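Local coordinates for uncharacterized protein (Bacteroides ovatus, PDB 4ID2) that is of unknown function, a member of the DUF4738 family that folds into a beta-barrel-like structure and occurs here in a four-chain assembly, at residues A[89-94]-A[101-106]; A[139-144]-A[149-154]. All blocks are in the same frame, centred on the assembly; numbering follows the deposited sequence.

Interaction 1 (A[89-94]-A[101-106])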
ATOM      1  N   PHE A  89       1.680 -25.638  -5.064  1.00 41.69           N
ATOM      2  CA  PHE A  89       2.235 -24.426  -4.479  1.00 41.16           C
ATOM      3  C   PHE A  89       2.202 -24.459  -2.959  1.00 46.89           C
ATOM      4  O   PHE A  89       1.258 -24.975  -2.370  1.00 47.08           O
ATOM      5  CB  PHE A  89       1.476 -23.163  -4.937  1.00 41.11           C
ATOM      6  CG  PHE A  89       1.886 -22.642  -6.289  1.00 42.49           C
ATOM      7  CD1 PHE A  89       2.964 -21.790  -6.422  1.00 46.08           C
ATOM      8  CD2 PHE A  89       1.180 -22.986  -7.427  1.00 43.96           C
ATOM      9  CE1 PHE A  89       3.343 -21.313  -7.668  1.00 46.98           C
ATOM     10  CE2 PHE A  89       1.551 -22.479  -8.677  1.00 46.37           C
ATOM     11  CZ  PHE A  89       2.621 -21.644  -8.785  1.00 44.60           C
ATOM     12  N   THR A  90       3.209 -23.845  -2.336  1.00 44.36           N
ATOM     13  CA  THR A  90       3.285 -23.613  -0.888  1.00 44.55           C
ATOM     14  C   THR A  90       3.825 -22.203  -0.704  1.00 46.78           C
ATOM     15  O   THR A  90       4.367 -21.638  -1.653  1.00 44.59           O
ATOM     16  CB  THR A  90       4.149 -24.670  -0.161  1.00 48.31           C
ATOM     17  OG1 THR A  90       5.521 -24.502  -0.511  1.00 49.40           O
ATOM     18  CG2 THR A  90       3.710 -26.084  -0.447  1.00 45.87           C
ATOM     19  N   LYS A  91       3.723 -21.638   0.502  1.00 44.43           N
ATOM     20  CA  LYS A  91       4.268 -20.297   0.760  1.00 44.71           C
ATOM     21  C   LYS A  91       5.792 -20.230   0.456  1.00 50.15           C
ATOM     22  O   LYS A  91       6.292 -19.164   0.103  1.00 49.93           O
ATOM     23  CB  LYS A  91       3.981 -19.851   2.211  1.00 47.63           C
ATOM     24  CG  LYS A  91       4.687 -20.675   3.284  1.00 56.86           C
ATOM     25  CD  LYS A  91       4.348 -20.186   4.665  1.00 58.70           C
ATOM     26  CE  LYS A  91       5.163 -20.911   5.707  1.00 61.96           C
ATOM     27  NZ  LYS A  91       4.530 -20.849   7.046  1.00 68.70           N
ATOM     28  N   ASN A  92       6.503 -21.376   0.521  1.00 48.00           N
ATOM     29  CA  ASN A  92       7.944 -21.447   0.252  1.00 49.18           C
ATOM     30  C   ASN A  92       8.281 -21.150  -1.220  1.00 52.11           C
ATOM     31  O   ASN A  92       9.403 -20.730  -1.489  1.00 52.37           O
ATOM     32  CB  ASN A  92       8.509 -22.796   0.684  1.00 51.03           C
ATOM     33  CG  ASN A  92       8.132 -23.148   2.103  1.00 64.99           C
ATOM     34  OD1 ASN A  92       7.339 -24.060   2.343  1.00 60.13           O
ATOM     35  ND2 ASN A  92       8.589 -22.354   3.061  1.00 53.22           N
ATOM     36  N   ASP A  93       7.306 -21.266  -2.150  1.00 48.28           N
ATOM     37  CA  ASP A  93       7.501 -20.878  -3.560  1.00 47.99           C
ATOM     38  C   ASP A  93       7.722 -19.366  -3.726  1.00 51.16           C
ATOM     39  O   ASP A  93       8.126 -18.940  -4.804  1.00 51.19           O
ATOM     40  CB  ASP A  93       6.297 -21.287  -4.426  1.00 48.25           C
ATOM     41  CG  ASP A  93       6.245 -22.769  -4.676  1.00 56.70           C
ATOM     42  OD1 ASP A  93       7.063 -23.258  -5.476  1.00 60.29           O
ATOM     43  OD2 ASP A  93       5.414 -23.443  -4.047  1.00 59.27           O
ATOM     44  N   PHE A  94       7.422 -18.564  -2.686  1.00 48.14           N
ATOM     45  CA  PHE A  94       7.596 -17.115  -2.670  1.00 48.11           C
ATOM     46  C   PHE A  94       8.791 -16.702  -1.785  1.00 53.54           C
ATOM     47  O   PHE A  94       8.930 -15.524  -1.480  1.00 53.47           O
ATOM     48  CB  PHE A  94       6.296 -16.458  -2.160  1.00 48.99           C
ATOM     49  CG  PHE A  94       5.063 -16.854  -2.949  1.00 49.74           C
ATOM     50  CD1 PHE A  94       4.343 -17.993  -2.620  1.00 53.24           C
ATOM     51  CD2 PHE A  94       4.640 -16.101  -4.034  1.00 51.30           C
ATOM     52  CE1 PHE A  94       3.226 -18.377  -3.368  1.00 53.20           C
ATOM     53  CE2 PHE A  94       3.520 -16.489  -4.782  1.00 53.22           C
ATOM     54  CZ  PHE A  94       2.824 -17.625  -4.444  1.00 51.33           C
ATOM     55  N   ASN A 101      11.347 -14.134   7.945  1.00 77.21           N
ATOM     56  CA  ASN A 101      10.670 -13.814   9.212  1.00 78.02           C
ATOM     57  C   ASN A 101       9.154 -13.751   9.007  1.00 78.44           C
ATOM     58  O   ASN A 101       8.422 -14.486   9.672  1.00 77.95           O
ATOM     59  CB  ASN A 101      11.189 -12.496   9.818  1.00 81.37           C
ATOM     60  N   PHE A 102       8.704 -12.933   8.034  1.00 71.78           N
ATOM     61  CA  PHE A 102       7.283 -12.782   7.712  1.00 68.43           C
ATOM     62  C   PHE A 102       6.710 -14.062   7.102  1.00 69.39           C
ATOM     63  O   PHE A 102       5.568 -14.421   7.391  1.00 68.36           O
ATOM     64  CB  PHE A 102       7.069 -11.610   6.738  1.00 68.81           C
ATOM     65  N   LEU A 103       7.500 -14.750   6.269  1.00 64.22           N
ATOM     66  CA  LEU A 103       7.049 -15.965   5.594  1.00 61.96           C
ATOM     67  C   LEU A 103       6.834 -17.120   6.580  1.00 66.76           C
ATOM     68  O   LEU A 103       5.828 -17.818   6.467  1.00 64.68           O
ATOM     69  CB  LEU A 103       8.042 -16.378   4.497  1.00 61.78           C
ATOM     70  CG  LEU A 103       7.510 -17.295   3.404  1.00 64.19           C
ATOM     71  CD1 LEU A 103       6.345 -16.658   2.653  1.00 61.95           C
ATOM     72  CD2 LEU A 103       8.610 -17.634   2.435  1.00 66.05           C
ATOM     73  N   SER A 104       7.732 -17.296   7.568  1.00 65.51           N
ATOM     74  CA  SER A 104       7.595 -18.362   8.572  1.00 66.42           C
ATOM     75  C   SER A 104       6.336 -18.177   9.447  1.00 69.64           C
ATOM     76  O   SER A 104       5.693 -19.167   9.786  1.00 69.18           O
ATOM     77  CB  SER A 104       8.834 -18.423   9.461  1.00 72.52           C
ATOM     78  OG  SER A 104       9.086 -17.174  10.086  1.00 82.56           O
ATOM     79  N   LYS A 105       5.972 -16.919   9.781  1.00 65.71           N
ATOM     80  CA  LYS A 105       4.795 -16.613  10.610  1.00 65.30           C
ATOM     81  C   LYS A 105       3.457 -16.574   9.816  1.00 65.02           C
ATOM     82  O   LYS A 105       2.418 -16.349  10.439  1.00 64.48           O
ATOM     83  CB  LYS A 105       4.981 -15.251  11.310  1.00 69.64           C
ATOM     84  CG  LYS A 105       6.166 -15.173  12.265  1.00 89.37           C
ATOM     85  CD  LYS A 105       6.340 -13.747  12.788  1.00102.01           C
ATOM     86  CE  LYS A 105       7.544 -13.584  13.682  1.00113.83           C
ATOM     87  NZ  LYS A 105       7.671 -12.189  14.185  1.00121.84           N
ATOM     88  N   SER A 106       3.457 -16.783   8.475  1.00 58.67           N
ATOM     89  CA  SER A 106       2.241 -16.699   7.644  1.00 55.79           C
ATOM     90  C   SER A 106       1.796 -18.059   7.085  1.00 58.48           C
ATOM     91  O   SER A 106       2.567 -19.009   7.133  1.00 58.73           O
ATOM     92  CB  SER A 106       2.477 -15.746   6.474  1.00 56.85           C
ATOM     93  OG  SER A 106       3.249 -16.331   5.438  1.00 62.80           O
TER
HETATM   94  O   HOH W   1       6.061 -22.138   9.462  1.00 55.64           O

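Interaction 2 (A[139-144]-A[149-154])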
ATOM      1  N   SER A 139       2.005 -12.234  -6.665  1.00 49.40           N
ATOM      2  CA  SER A 139       1.448 -12.607  -7.972  1.00 48.80           C
ATOM      3  C   SER A 139       2.272 -13.690  -8.678  1.00 52.12           C
ATOM      4  O   SER A 139       3.473 -13.802  -8.443  1.00 52.65           O
ATOM      5  CB  SER A 139       1.320 -11.390  -8.876  1.00 52.42           C
ATOM      6  OG  SER A 139       2.568 -10.743  -9.020  1.00 60.76           O
ATOM      7  N   ILE A 140       1.584 -14.532  -9.487  1.00 47.27           N
ATOM      8  CA  ILE A 140       2.177 -15.617 -10.284  1.00 46.22           C
ATOM      9  C   ILE A 140       1.832 -15.325 -11.728  1.00 48.70           C
ATOM     10  O   ILE A 140       0.646 -15.179 -12.031  1.00 48.78           O
ATOM     11  CB  ILE A 140       1.634 -17.018  -9.871  1.00 48.38           C
ATOM     12  CG1 ILE A 140       1.766 -17.299  -8.359  1.00 48.68           C
ATOM     13  CG2 ILE A 140       2.278 -18.145 -10.691  1.00 49.68           C
ATOM     14  CD1 ILE A 140       0.674 -18.191  -7.866  1.00 51.79           C
ATOM     15  N   THR A 141       2.827 -15.237 -12.615  1.00 44.10           N
ATOM     16  CA  THR A 141       2.579 -15.001 -14.041  1.00 44.07           C
ATOM     17  C   THR A 141       2.990 -16.257 -14.792  1.00 47.38           C
ATOM     18  O   THR A 141       4.114 -16.717 -14.611  1.00 47.89           O
ATOM     19  CB  THR A 141       3.315 -13.749 -14.524  1.00 49.87           C
ATOM     20  OG1 THR A 141       2.923 -12.652 -13.698  1.00 45.64           O
ATOM     21  CG2 THR A 141       3.019 -13.421 -15.990  1.00 48.07           C
ATOM     22  N   ILE A 142       2.082 -16.831 -15.605  1.00 42.46           N
ATOM     23  CA  ILE A 142       2.364 -18.045 -16.376  1.00 42.56           C
ATOM     24  C   ILE A 142       2.241 -17.713 -17.857  1.00 46.98           C
ATOM     25  O   ILE A 142       1.207 -17.189 -18.276  1.00 45.20           O
ATOM     26  CB  ILE A 142       1.428 -19.209 -15.968  1.00 44.56           C
ATOM     27  CG1 ILE A 142       1.614 -19.564 -14.484  1.00 44.08           C
ATOM     28  CG2 ILE A 142       1.698 -20.448 -16.849  1.00 46.52           C
ATOM     29  CD1 ILE A 142       0.438 -20.262 -13.855  1.00 50.48           C
ATOM     30  N   THR A 143       3.282 -18.026 -18.657  1.00 44.93           N
ATOM     31  CA  THR A 143       3.245 -17.750 -20.097  1.00 46.32           C
ATOM     32  C   THR A 143       2.470 -18.853 -20.800  1.00 50.22           C
ATOM     33  O   THR A 143       2.167 -19.873 -20.188  1.00 47.46           O
ATOM     34  CB  THR A 143       4.660 -17.625 -20.678  1.00 52.99           C
ATOM     35  OG1 THR A 143       5.318 -18.889 -20.582  1.00 50.55           O
ATOM     36  CG2 THR A 143       5.487 -16.539 -19.996  1.00 50.86           C
ATOM     37  N   ALA A 144       2.174 -18.666 -22.091  1.00 50.24           N
ATOM     38  CA  ALA A 144       1.448 -19.664 -22.873  1.00 51.91           C
ATOM     39  C   ALA A 144       2.229 -20.989 -22.986  1.00 60.00           C
ATOM     40  O   ALA A 144       1.602 -22.052 -23.028  1.00 60.14           O
ATOM     41  CB  ALA A 144       1.135 -19.123 -24.260  1.00 54.67           C
ATOM     42  N   SER A 149       6.681 -17.229 -13.380  1.00 55.19           N
ATOM     43  CA  SER A 149       7.467 -16.257 -12.608  1.00 55.60           C
ATOM     44  C   SER A 149       6.652 -15.748 -11.416  1.00 57.34           C
ATOM     45  O   SER A 149       5.429 -15.703 -11.488  1.00 54.98           O
ATOM     46  CB  SER A 149       7.923 -15.095 -13.483  1.00 60.44           C
ATOM     47  OG  SER A 149       6.843 -14.423 -14.103  1.00 68.91           O
ATOM     48  N   ILE A 150       7.342 -15.405 -10.314  1.00 55.03           N
ATOM     49  CA  ILE A 150       6.755 -14.923  -9.063  1.00 54.38           C
ATOM     50  C   ILE A 150       7.159 -13.483  -8.825  1.00 58.46           C
ATOM     51  O   ILE A 150       8.318 -13.147  -9.024  1.00 59.21           O
ATOM     52  CB  ILE A 150       7.237 -15.804  -7.869  1.00 58.59           C
ATOM     53  CG1 ILE A 150       6.904 -17.293  -8.066  1.00 59.07           C
ATOM     54  CG2 ILE A 150       6.691 -15.301  -6.541  1.00 59.01           C
ATOM     55  CD1 ILE A 150       5.477 -17.611  -8.305  1.00 61.90           C
ATOM     56  N   GLN A 151       6.227 -12.652  -8.319  1.00 55.06           N
ATOM     57  CA  GLN A 151       6.505 -11.250  -8.000  1.00 55.77           C
ATOM     58  C   GLN A 151       5.805 -10.829  -6.717  1.00 59.10           C
ATOM     59  O   GLN A 151       4.745 -11.357  -6.369  1.00 57.67           O
ATOM     60  CB  GLN A 151       6.052 -10.292  -9.130  1.00 57.32           C
ATOM     61  CG  GLN A 151       6.494 -10.633 -10.563  1.00 77.68           C
ATOM     62  CD  GLN A 151       5.715 -11.737 -11.259  1.00 95.24           C
ATOM     63  OE1 GLN A 151       6.311 -12.636 -11.859  1.00 94.89           O
ATOM     64  NE2 GLN A 151       4.385 -11.672 -11.281  1.00 77.60           N
ATOM     65  N   LYS A 152       6.384  -9.837  -6.043  1.00 55.95           N
ATOM     66  CA  LYS A 152       5.805  -9.218  -4.859  1.00 54.76           C
ATOM     67  C   LYS A 152       5.061  -7.992  -5.327  1.00 55.74           C
ATOM     68  O   LYS A 152       5.538  -7.304  -6.226  1.00 56.30           O
ATOM     69  CB  LYS A 152       6.899  -8.848  -3.847  1.00 59.21           C
ATOM     70  CG  LYS A 152       6.374  -8.432  -2.480  1.00 67.09           C
ATOM     71  CD  LYS A 152       7.514  -7.946  -1.583  1.00 77.25           C
ATOM     72  CE  LYS A 152       7.296  -8.233  -0.117  1.00 85.10           C
ATOM     73  NZ  LYS A 152       8.541  -8.038   0.670  1.00 92.27           N
ATOM     74  N   VAL A 153       3.892  -7.724  -4.750  1.00 50.41           N
ATOM     75  CA  VAL A 153       3.103  -6.552  -5.118  1.00 49.38           C
ATOM     76  C   VAL A 153       3.715  -5.354  -4.400  1.00 53.95           C
ATOM     77  O   VAL A 153       3.801  -5.375  -3.172  1.00 53.97           O
ATOM     78  CB  VAL A 153       1.610  -6.759  -4.777  1.00 51.49           C
ATOM     79  CG1 VAL A 153       0.802  -5.476  -4.981  1.00 51.51           C
ATOM     80  CG2 VAL A 153       1.032  -7.916  -5.594  1.00 49.66           C
ATOM     81  N   ASP A 154       4.187  -4.346  -5.164  1.00 50.56           N
ATOM     82  CA  ASP A 154       4.819  -3.136  -4.622  1.00 51.75           C
ATOM     83  C   ASP A 154       3.834  -1.995  -4.645  1.00 52.95           C
ATOM     84  O   ASP A 154       2.724  -2.153  -5.154  1.00 51.01           O
ATOM     85  CB  ASP A 154       6.081  -2.771  -5.423  1.00 55.71           C
ATOM     86  CG  ASP A 154       7.185  -3.801  -5.359  1.00 70.16           C
ATOM     87  OD1 ASP A 154       7.267  -4.525  -4.339  1.00 70.56           O
ATOM     88  OD2 ASP A 154       8.007  -3.847  -6.300  1.00 79.76           O
TER

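Interaction 1 (A[89-94]-A[101-106])
Lys91 and Leu103 meet in a largely buried contact that ties the 3-10 turn following strand 82-89 to the C-terminal end of the short helix 100-104, within the connection leading to strand 107-116. The lysine does two jobs. Extended beyond CG, its chain runs beside the leucine, with CB 4.0 Å from Leu103 CD1, and carries the ammonium group past the last helical residues. There NZ of Lys91 donates a 2.7 Å hydrogen bond to Ser106 O, arriving almost straight on, at a C=O...donor angle of 171°. A weak second bond reaches Ser104 O, and a water bridges the same two atoms, accepting from Lys91 NZ at 3.1 Å. Leu103 answers with both methyls: CD1 and CD2 each lie 3.6 Å from Lys91 O. Ser106 folds back on the helix, its OG and N approaching Leu103 O from one face of that carbonyl, with OG at 3.1 Å. A long, weak ion pair with Asp70 gives the ammonium group a further partner. The lysine thus bridges a 3-10 turn to carbonyls at and just after the end of a one-turn helix, inside a connection between two sheets of a beta-barrel-like fold.

Interaction 2 (A[139-144]-A[149-154])
With chi1 at -50° and chi2 at 78°, the side chain of Gln151 bends back across the neighbouring strand, so that its amide lies over Ser139 and Thr141 and crosses the threonine side chain at about a right angle. Thr141 keeps OG1 beside its own backbone N (chi1 -55°), on the same face of the sheet as the glutamine. The amide is probably turned over as modelled, and which of its ends meets which hydroxyl is left open, but its position places a polar group among the hydroxyls of Ser139, Thr141 and Ser149.

Beneath these side chains runs a regular antiparallel pairing of strands 134-142 and 148-158. Ser139 with Gln151 and Thr141 with Ser149 form hydrogen-bonded pairs, each closed by two backbone bonds. Thr141 N donates to Ser149 O at 2.9 Å, while Gln151 N reaches Ser139 O at 3.0 Å. Between them, Ile140 and Ile150 make the non-hydrogen-bonded pair. Here CA-H...O contacts complement the backbone bonding, Ile140 CA lying 3.5 Å from Ser149 O. The isoleucine side chains lie alongside each other and point the same way, with Ile140 CG1 3.7 Å from Ile150 CD1.

Beyond Gln151, Asp154 pairs with an antiparallel strand of the second subunit, carrying the sheet across the interface. Across these three pairs the alternation sorts the chemistry by face: the isoleucines present hydrocarbon to the interior, where Phe94 packs on both, whereas Ser139, Thr141, Ser149 and Gln151 gather hydroxyls and an amide on the reverse.

Overall arrangement
Interactions 1 and 2 come in series along the chain, their centres about 16 Å apart, and illustrate how a connection between sheets can be tied to itself and packed against a hairpin. Residues 89-106 leave strand 82-89 of the mixed sheet and lead into strand 107-116, an outermost strand of the four-stranded antiparallel sheet within this chain; interaction 2 joins the last two strands of that second sheet. The two contacts touch directly: Phe94 CD2 lies 3.3 Å from Ile150 CG2, and Phe89 CZ lies 4.0 Å from Ile140 CG2. The connection is thus packed against the hairpin's isoleucine face, while the later part of strand 148-158 extends into intersubunit pairing.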